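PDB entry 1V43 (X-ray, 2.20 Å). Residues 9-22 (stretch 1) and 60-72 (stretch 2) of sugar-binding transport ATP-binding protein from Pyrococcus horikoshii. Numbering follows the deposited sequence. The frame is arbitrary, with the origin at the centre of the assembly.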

ATOM      1  N   MET A   9      12.899  23.536  22.055  1.00 36.52           N
ATOM      2  CA  MET A   9      11.851  22.526  22.206  1.00 36.87           C
ATOM      3  C   MET A   9      10.658  23.282  22.802  1.00 38.77           C
ATOM      4  O   MET A   9      10.655  23.638  23.978  1.00 33.58           O
ATOM      5  CB  MET A   9      12.300  21.382  23.132  1.00 31.63           C
ATOM      6  CG  MET A   9      13.479  20.569  22.576  1.00 37.20           C
ATOM      7  SD  MET A   9      13.931  19.066  23.516  1.00 47.39           S
ATOM      8  CE  MET A   9      15.083  19.755  24.731  1.00 43.64           C
ATOM      9  N   VAL A  10       9.658  23.546  21.964  1.00 36.92           N
ATOM     10  CA  VAL A  10       8.481  24.299  22.377  1.00 29.82           C
ATOM     11  C   VAL A  10       7.176  23.498  22.500  1.00 30.06           C
ATOM     12  O   VAL A  10       6.659  22.935  21.523  1.00 24.75           O
ATOM     13  CB  VAL A  10       8.259  25.487  21.407  1.00 31.48           C
ATOM     14  CG1 VAL A  10       7.017  26.259  21.786  1.00 31.36           C
ATOM     15  CG2 VAL A  10       9.476  26.392  21.422  1.00 31.54           C
ATOM     16  N   GLU A  11       6.640  23.458  23.712  1.00 25.20           N
ATOM     17  CA  GLU A  11       5.391  22.757  23.944  1.00 21.95           C
ATOM     18  C   GLU A  11       4.257  23.567  23.326  1.00 22.42           C
ATOM     19  O   GLU A  11       4.235  24.789  23.446  1.00 23.14           O
ATOM     20  CB  GLU A  11       5.132  22.591  25.443  1.00 22.58           C
ATOM     21  CG  GLU A  11       3.760  22.046  25.734  1.00 22.71           C
ATOM     22  CD  GLU A  11       3.572  21.739  27.201  1.00 29.83           C
ATOM     23  OE1 GLU A  11       4.302  20.860  27.702  1.00 26.53           O
ATOM     24  OE2 GLU A  11       2.703  22.377  27.844  1.00 22.03           O
ATOM     25  N   VAL A  12       3.325  22.882  22.662  1.00 22.32           N
ATOM     26  CA  VAL A  12       2.185  23.533  22.030  1.00 23.74           C
ATOM     27  C   VAL A  12       0.865  23.056  22.636  1.00 23.49           C
ATOM     28  O   VAL A  12       0.595  21.849  22.706  1.00 22.95           O
ATOM     29  CB  VAL A  12       2.155  23.254  20.505  1.00 24.35           C
ATOM     30  CG1 VAL A  12       0.904  23.868  19.888  1.00 20.93           C
ATOM     31  CG2 VAL A  12       3.379  23.850  19.854  1.00 22.80           C
ATOM     32  N   LYS A  13       0.048  24.006  23.077  1.00 24.62           N
ATOM     33  CA  LYS A  13      -1.253  23.682  23.674  1.00 24.56           C
ATOM     34  C   LYS A  13      -2.394  24.204  22.827  1.00 28.61           C
ATOM     35  O   LYS A  13      -2.407  25.372  22.445  1.00 26.44           O
ATOM     36  CB  LYS A  13      -1.421  24.327  25.050  1.00 24.41           C
ATOM     37  CG  LYS A  13      -0.515  23.880  26.166  1.00 26.90           C
ATOM     38  CD  LYS A  13      -0.868  24.716  27.392  1.00 34.01           C
ATOM     39  CE  LYS A  13       0.138  24.583  28.514  1.00 21.01           C
ATOM     40  NZ  LYS A  13       1.468  25.052  28.078  1.00 27.79           N
ATOM     41  N   LEU A  14      -3.355  23.342  22.535  1.00 25.23           N
ATOM     42  CA  LEU A  14      -4.528  23.775  21.794  1.00 27.58           C
ATOM     43  C   LEU A  14      -5.645  23.660  22.846  1.00 27.05           C
ATOM     44  O   LEU A  14      -5.885  22.577  23.371  1.00 25.71           O
ATOM     45  CB  LEU A  14      -4.781  22.850  20.597  1.00 25.73           C
ATOM     46  CG  LEU A  14      -3.633  22.611  19.592  1.00 22.82           C
ATOM     47  CD1 LEU A  14      -4.160  21.718  18.456  1.00 21.97           C
ATOM     48  CD2 LEU A  14      -3.119  23.927  19.019  1.00 14.53           C
ATOM     49  N   GLU A  15      -6.308  24.770  23.169  1.00 28.05           N
ATOM     50  CA  GLU A  15      -7.357  24.739  24.200  1.00 32.77           C
ATOM     51  C   GLU A  15      -8.733  24.986  23.670  1.00 32.11           C
ATOM     52  O   GLU A  15      -8.994  26.045  23.100  1.00 33.92           O
ATOM     53  CB  GLU A  15      -7.144  25.796  25.278  1.00 39.21           C
ATOM     54  CG  GLU A  15      -5.837  25.787  26.003  1.00 41.87           C
ATOM     55  CD  GLU A  15      -5.946  26.528  27.331  1.00 46.90           C
ATOM     56  OE1 GLU A  15      -6.637  27.576  27.400  1.00 39.45           O
ATOM     57  OE2 GLU A  15      -5.335  26.056  28.304  1.00 41.77           O
ATOM     58  N   ASN A  16      -9.620  24.022  23.891  1.00 40.77           N
ATOM     59  CA  ASN A  16     -11.005  24.127  23.447  1.00 36.31           C
ATOM     60  C   ASN A  16     -11.074  24.796  22.092  1.00 35.82           C
ATOM     61  O   ASN A  16     -11.864  25.715  21.883  1.00 40.31           O
ATOM     62  CB  ASN A  16     -11.823  24.929  24.465  1.00 46.39           C
ATOM     63  CG  ASN A  16     -13.318  24.886  24.174  1.00 58.17           C
ATOM     64  OD1 ASN A  16     -13.808  25.500  23.214  1.00 57.57           O
ATOM     65  ND2 ASN A  16     -14.047  24.142  24.994  1.00 54.72           N
ATOM     66  N   LEU A  17     -10.228  24.337  21.176  1.00 38.46           N
ATOM     67  CA  LEU A  17     -10.170  24.884  19.825  1.00 33.64           C
ATOM     68  C   LEU A  17     -11.342  24.400  18.992  1.00 31.79           C
ATOM     69  O   LEU A  17     -11.561  23.193  18.843  1.00 30.28           O
ATOM     70  CB  LEU A  17      -8.883  24.451  19.110  1.00 32.61           C
ATOM     71  CG  LEU A  17      -7.753  25.411  18.746  1.00 37.97           C
ATOM     72  CD1 LEU A  17      -7.003  24.828  17.543  1.00 27.45           C
ATOM     73  CD2 LEU A  17      -8.283  26.789  18.415  1.00 23.19           C
ATOM     74  N   THR A  18     -12.076  25.347  18.429  1.00 26.22           N
ATOM     75  CA  THR A  18     -13.205  25.028  17.578  1.00 27.74           C
ATOM     76  C   THR A  18     -13.127  25.908  16.340  1.00 32.47           C
ATOM     77  O   THR A  18     -12.664  27.049  16.398  1.00 30.51           O
ATOM     78  CB  THR A  18     -14.556  25.310  18.281  1.00 36.35           C
ATOM     79  OG1 THR A  18     -14.761  24.374  19.348  1.00 29.33           O
ATOM     80  CG2 THR A  18     -15.694  25.212  17.287  1.00 31.67           C
ATOM     81  N   LYS A  19     -13.584  25.370  15.220  1.00 32.22           N
ATOM     82  CA  LYS A  19     -13.602  26.115  13.977  1.00 36.91           C
ATOM     83  C   LYS A  19     -14.842  25.734  13.179  1.00 39.20           C
ATOM     84  O   LYS A  19     -14.945  24.611  12.707  1.00 40.86           O
ATOM     85  CB  LYS A  19     -12.350  25.806  13.146  1.00 35.47           C
ATOM     86  CG  LYS A  19     -12.316  26.502  11.799  1.00 35.18           C
ATOM     87  CD  LYS A  19     -12.342  28.009  11.961  1.00 34.24           C
ATOM     88  CE  LYS A  19     -12.173  28.698  10.627  1.00 44.27           C
ATOM     89  NZ  LYS A  19     -11.816  30.123  10.814  1.00 43.84           N
ATOM     90  N   ARG A  20     -15.790  26.653  13.034  1.00 47.52           N
ATOM     91  CA  ARG A  20     -16.976  26.339  12.239  1.00 55.95           C
ATOM     92  C   ARG A  20     -17.132  27.263  11.042  1.00 57.11           C
ATOM     93  O   ARG A  20     -17.207  28.476  11.192  1.00 63.87           O
ATOM     94  CB  ARG A  20     -18.255  26.385  13.088  1.00 53.89           C
ATOM     95  CG  ARG A  20     -18.403  27.606  13.962  1.00 57.94           C
ATOM     96  CD  ARG A  20     -19.790  27.654  14.585  1.00 63.17           C
ATOM     97  NE  ARG A  20     -19.800  28.452  15.809  1.00 64.46           N
ATOM     98  CZ  ARG A  20     -19.398  28.000  16.994  1.00 69.10           C
ATOM     99  NH1 ARG A  20     -18.959  26.753  17.119  1.00 63.62           N
ATOM    100  NH2 ARG A  20     -19.424  28.796  18.056  1.00 72.04           N
ATOM    101  N   PHE A  21     -17.160  26.680   9.851  1.00 60.63           N
ATOM    102  CA  PHE A  21     -17.336  27.459   8.635  1.00 68.49           C
ATOM    103  C   PHE A  21     -18.835  27.594   8.416  1.00 72.47           C
ATOM    104  O   PHE A  21     -19.447  26.789   7.710  1.00 77.67           O
ATOM    105  CB  PHE A  21     -16.698  26.753   7.438  1.00 67.41           C
ATOM    106  CG  PHE A  21     -15.205  26.622   7.536  1.00 73.13           C
ATOM    107  CD1 PHE A  21     -14.626  25.736   8.439  1.00 73.38           C
ATOM    108  CD2 PHE A  21     -14.375  27.396   6.734  1.00 72.52           C
ATOM    109  CE1 PHE A  21     -13.243  25.624   8.542  1.00 71.91           C
ATOM    110  CE2 PHE A  21     -12.991  27.291   6.830  1.00 72.92           C
ATOM    111  CZ  PHE A  21     -12.424  26.403   7.737  1.00 74.01           C
ATOM    112  N   GLY A  22     -19.426  28.609   9.037  1.00 72.06           N
ATOM    113  CA  GLY A  22     -20.853  28.813   8.904  1.00 71.92           C
ATOM    114  C   GLY A  22     -21.638  27.838   9.762  1.00 72.54           C
ATOM    115  O   GLY A  22     -21.811  28.051  10.963  1.00 73.61           O
ATOM    116  N   LEU A  60      -2.862  30.740   9.569  1.00 31.61           N
ATOM    117  CA  LEU A  60      -3.438  31.040   8.267  1.00 33.17           C
ATOM    118  C   LEU A  60      -4.953  31.098   8.458  1.00 39.03           C
ATOM    119  O   LEU A  60      -5.686  31.629   7.632  1.00 34.01           O
ATOM    120  CB  LEU A  60      -3.073  29.939   7.277  1.00 37.00           C
ATOM    121  CG  LEU A  60      -1.570  29.811   7.058  1.00 36.64           C
ATOM    122  CD1 LEU A  60      -1.279  28.629   6.155  1.00 42.91           C
ATOM    123  CD2 LEU A  60      -1.047  31.102   6.458  1.00 33.04           C
ATOM    124  N   GLU A  61      -5.406  30.549   9.580  1.00 42.91           N
ATOM    125  CA  GLU A  61      -6.820  30.525   9.907  1.00 44.75           C
ATOM    126  C   GLU A  61      -6.952  30.834  11.389  1.00 42.31           C
ATOM    127  O   GLU A  61      -6.083  30.450  12.178  1.00 35.23           O
ATOM    128  CB  GLU A  61      -7.394  29.136   9.601  1.00 48.99           C
ATOM    129  CG  GLU A  61      -8.862  29.135   9.265  1.00 58.77           C
ATOM    130  CD  GLU A  61      -9.175  28.240   8.083  1.00 64.35           C
ATOM    131  OE1 GLU A  61     -10.107  28.573   7.319  1.00 71.96           O
ATOM    132  OE2 GLU A  61      -8.501  27.205   7.916  1.00 63.35           O
ATOM    133  N   GLU A  62      -8.019  31.542  11.761  1.00 34.26           N
ATOM    134  CA  GLU A  62      -8.265  31.873  13.158  1.00 33.79           C
ATOM    135  C   GLU A  62      -9.337  30.926  13.689  1.00 31.98           C
ATOM    136  O   GLU A  62     -10.194  30.460  12.934  1.00 33.87           O
ATOM    137  CB  GLU A  62      -8.753  33.329  13.297  1.00 33.71           C
ATOM    138  CG  GLU A  62      -7.701  34.389  12.938  1.00 39.89           C
ATOM    139  CD  GLU A  62      -6.643  34.562  14.018  1.00 34.95           C
ATOM    140  OE1 GLU A  62      -6.278  33.564  14.671  1.00 35.71           O
ATOM    141  OE2 GLU A  62      -6.169  35.696  14.208  1.00 26.10           O
ATOM    142  N   PRO A  63      -9.296  30.615  14.991  1.00 31.37           N
ATOM    143  CA  PRO A  63     -10.284  29.722  15.598  1.00 36.51           C
ATOM    144  C   PRO A  63     -11.579  30.513  15.818  1.00 39.58           C
ATOM    145  O   PRO A  63     -11.569  31.747  15.833  1.00 33.76           O
ATOM    146  CB  PRO A  63      -9.661  29.354  16.943  1.00 27.86           C
ATOM    147  CG  PRO A  63      -8.253  29.804  16.845  1.00 39.24           C
ATOM    148  CD  PRO A  63      -8.291  31.010  15.983  1.00 30.66           C
ATOM    149  N   THR A  64     -12.675  29.786  15.998  1.00 40.08           N
ATOM    150  CA  THR A  64     -13.980  30.378  16.245  1.00 39.65           C
ATOM    151  C   THR A  64     -14.095  30.482  17.756  1.00 41.69           C
ATOM    152  O   THR A  64     -14.821  31.308  18.300  1.00 51.57           O
ATOM    153  CB  THR A  64     -15.094  29.476  15.687  1.00 41.58           C
ATOM    154  OG1 THR A  64     -15.033  29.473  14.250  1.00 37.58           O
ATOM    155  CG2 THR A  64     -16.456  29.965  16.141  1.00 42.99           C
ATOM    156  N   GLU A  65     -13.336  29.636  18.428  1.00 35.42           N
ATOM    157  CA  GLU A  65     -13.313  29.599  19.868  1.00 34.75           C
ATOM    158  C   GLU A  65     -12.026  28.890  20.267  1.00 32.85           C
ATOM    159  O   GLU A  65     -11.470  28.114  19.490  1.00 31.94           O
ATOM    160  CB  GLU A  65     -14.526  28.822  20.383  1.00 41.08           C
ATOM    161  CG  GLU A  65     -14.823  29.009  21.865  1.00 54.22           C
ATOM    162  CD  GLU A  65     -16.095  28.294  22.298  1.00 64.68           C
ATOM    163  OE1 GLU A  65     -17.089  28.325  21.531  1.00 66.31           O
ATOM    164  OE2 GLU A  65     -16.103  27.713  23.407  1.00 58.62           O
ATOM    165  N   GLY A  66     -11.545  29.166  21.469  1.00 31.28           N
ATOM    166  CA  GLY A  66     -10.341  28.508  21.929  1.00 28.14           C
ATOM    167  C   GLY A  66      -9.074  29.333  21.850  1.00 33.03           C
ATOM    168  O   GLY A  66      -9.055  30.461  21.350  1.00 32.43           O
ATOM    169  N   ARG A  67      -7.994  28.724  22.317  1.00 29.92           N
ATOM    170  CA  ARG A  67      -6.707  29.384  22.386  1.00 29.94           C
ATOM    171  C   ARG A  67      -5.585  28.438  21.952  1.00 32.77           C
ATOM    172  O   ARG A  67      -5.698  27.218  22.106  1.00 31.60           O
ATOM    173  CB  ARG A  67      -6.504  29.791  23.834  1.00 33.29           C
ATOM    174  CG  ARG A  67      -5.688  31.007  24.086  1.00 38.88           C
ATOM    175  CD  ARG A  67      -5.700  31.276  25.582  1.00 41.85           C
ATOM    176  NE  ARG A  67      -7.023  31.673  26.044  1.00 44.01           N
ATOM    177  CZ  ARG A  67      -7.529  32.887  25.862  1.00 47.88           C
ATOM    178  NH1 ARG A  67      -6.816  33.804  25.231  1.00 49.43           N
ATOM    179  NH2 ARG A  67      -8.742  33.189  26.310  1.00 50.75           N
ATOM    180  N   ILE A  68      -4.508  29.006  21.419  1.00 29.69           N
ATOM    181  CA  ILE A  68      -3.338  28.235  20.992  1.00 28.22           C
ATOM    182  C   ILE A  68      -2.106  28.836  21.668  1.00 28.67           C
ATOM    183  O   ILE A  68      -1.808  30.019  21.483  1.00 27.50           O
ATOM    184  CB  ILE A  68      -3.125  28.315  19.458  1.00 25.52           C
ATOM    185  CG1 ILE A  68      -4.327  27.725  18.720  1.00 23.26           C
ATOM    186  CG2 ILE A  68      -1.854  27.587  19.076  1.00 29.35           C
ATOM    187  CD1 ILE A  68      -4.309  28.005  17.207  1.00 20.19           C
ATOM    188  N   TYR A  69      -1.398  28.038  22.460  1.00 24.77           N
ATOM    189  CA  TYR A  69      -0.194  28.522  23.125  1.00 22.60           C
ATOM    190  C   TYR A  69       1.060  27.853  22.549  1.00 23.29           C
ATOM    191  O   TYR A  69       1.005  26.716  22.101  1.00 25.02           O
ATOM    192  CB  TYR A  69      -0.214  28.217  24.632  1.00 24.01           C
ATOM    193  CG  TYR A  69      -1.193  28.986  25.495  1.00 25.35           C
ATOM    194  CD1 TYR A  69      -2.432  28.437  25.842  1.00 28.66           C
ATOM    195  CD2 TYR A  69      -0.859  30.237  26.012  1.00 21.60           C
ATOM    196  CE1 TYR A  69      -3.306  29.107  26.681  1.00 28.17           C
ATOM    197  CE2 TYR A  69      -1.729  30.923  26.856  1.00 33.18           C
ATOM    198  CZ  TYR A  69      -2.947  30.353  27.187  1.00 31.48           C
ATOM    199  OH  TYR A  69      -3.802  31.028  28.028  1.00 40.67           O
ATOM    200  N   PHE A  70       2.162  28.598  22.537  1.00 24.11           N
ATOM    201  CA  PHE A  70       3.490  28.112  22.137  1.00 26.57           C
ATOM    202  C   PHE A  70       4.230  28.502  23.401  1.00 28.56           C
ATOM    203  O   PHE A  70       4.364  29.686  23.678  1.00 25.85           O
ATOM    204  CB  PHE A  70       4.084  28.899  20.963  1.00 21.91           C
ATOM    205  CG  PHE A  70       3.586  28.461  19.614  1.00 22.31           C
ATOM    206  CD1 PHE A  70       4.175  28.966  18.453  1.00 19.01           C
ATOM    207  CD2 PHE A  70       2.520  27.556  19.496  1.00 19.22           C
ATOM    208  CE1 PHE A  70       3.714  28.584  17.197  1.00 17.34           C
ATOM    209  CE2 PHE A  70       2.048  27.167  18.243  1.00 16.82           C
ATOM    210  CZ  PHE A  70       2.646  27.679  17.091  1.00 17.15           C
ATOM    211  N   GLY A  71       4.694  27.529  24.174  1.00 28.21           N
ATOM    212  CA  GLY A  71       5.338  27.872  25.423  1.00 32.60           C
ATOM    213  C   GLY A  71       4.264  28.568  26.247  1.00 32.97           C
ATOM    214  O   GLY A  71       3.130  28.108  26.279  1.00 32.01           O
ATOM    215  N   ASP A  72       4.597  29.686  26.886  1.00 33.38           N
ATOM    216  CA  ASP A  72       3.615  30.416  27.680  1.00 38.95           C
ATOM    217  C   ASP A  72       2.930  31.500  26.868  1.00 40.52           C
ATOM    218  O   ASP A  72       2.013  32.156  27.354  1.00 46.25           O
ATOM    219  CB  ASP A  72       4.277  31.071  28.890  1.00 45.29           C
ATOM    220  CG  ASP A  72       4.801  30.062  29.877  1.00 52.29           C
ATOM    221  OD1 ASP A  72       3.996  29.227  30.338  1.00 44.01           O
ATOM    222  OD2 ASP A  72       6.011  30.106  30.196  1.00 63.28           O
TER
HETATM  223  O   HOH W   1       2.274  25.522  25.385  1.00 25.11           O
HETATM  224  O   HOH W   2       0.960  27.867  28.749  1.00 36.70           O
HETATM  225  O   HOH W   3      -8.932  29.348  26.612  1.00 31.04           O

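The contact is built on an antiparallel ladder with one irregularity, and the side chains fall on the two faces of that ladder. Strand 12-15 runs against strand 65-70 at 174°, nearly ideal. Lys 13 and Tyr 69 form a hydrogen-bonded pair (Lys 13 N to Tyr 69 O 3.0 Å, Tyr 69 N to Lys 13 O 2.9 Å), as do Glu 15 and Arg 67 (Glu 15 N to Arg 67 O 2.7 Å, Arg 67 N to Glu 15 O 3.0 Å). Gly 71 N extends the pattern, giving to Glu 11 O at 2.9 Å.

At Asn 16 the chain turns a corner, with phi/psi of 38/47, and the register slips by one. This bulge is paid for by Gly 66. A CB there would lie 2.4 Å from Asn 16 O and 2.7 Å from Leu 17 CA, and its backbone angles of 101/178 would jam a CB against the preceding carbonyl as well. Pairing then resumes, with Thr 18 N giving to Glu 65 O at 3.0 Å. Thr 18 O takes Thr 64 N at 2.8 Å and, weakly, Glu 65 N at 3.4 Å.

The alternation of residues along each strand sorts the side chains by chemistry where strand 12-15 meets its partner. Val 12, Leu 14, Ile 68 and Phe 70 share one face, and all four are buried. Val 12, chi1 t, sets CG2 3.8 Å from Phe 70 CD2; Leu 14, in the common m,t rotamer, brings CD2 to 3.9 Å from Ile 68 CG2. Leu 17 has chi1 between wells, at -112°, with chi2 t. Its CB points sideways, yet the end of the side chain comes nearer, so that CD2 lies 3.3 Å from Pro 63 CB and 4.1 Å from Ile 68 CG1.

The other face carries Lys 13, Glu 15, Arg 67 and Tyr 69, and past the bulge Thr 18 and Glu 65, whose CB atoms are 4.1 Å apart. Lys 13 leaves with chi1 m, runs t through chi2 and chi3, then bends at chi4 (p), and its NZ forms a salt bridge with Glu 11 OE2 at 3.0 Å. The same NZ gives to water 1 at 2.9 Å, and that water gives in turn to Gly 71 O at 2.9 Å, a water-mediated link in addition to the backbone bonds. Glu 15, chi1 m, places OE1 at the edge of the Tyr 69 ring, 3.7 Å from CE1. Its charge meets Arg 67 only at long range, Glu 15 OE1 to Arg 67 NE being 4.3 Å, and water 3 bridges these two atoms.

Beyond the bulge, long side chains reach back to the second stretch. Lys 19 leaves the backbone sideways; its p chi2 is the one kink in an otherwise t chain, and NZ gives to Glu 62 O at 2.7 Å. Thr 64, chi1 m, points toward stretch 1 and uses OG1 to accept from Arg 20 N at 3.2 Å, while its CG2 lies over one face of the Arg 20 guanidinium, 3.6 Å from CZ. One short side chain thus serves both a backbone amide and a flat cation.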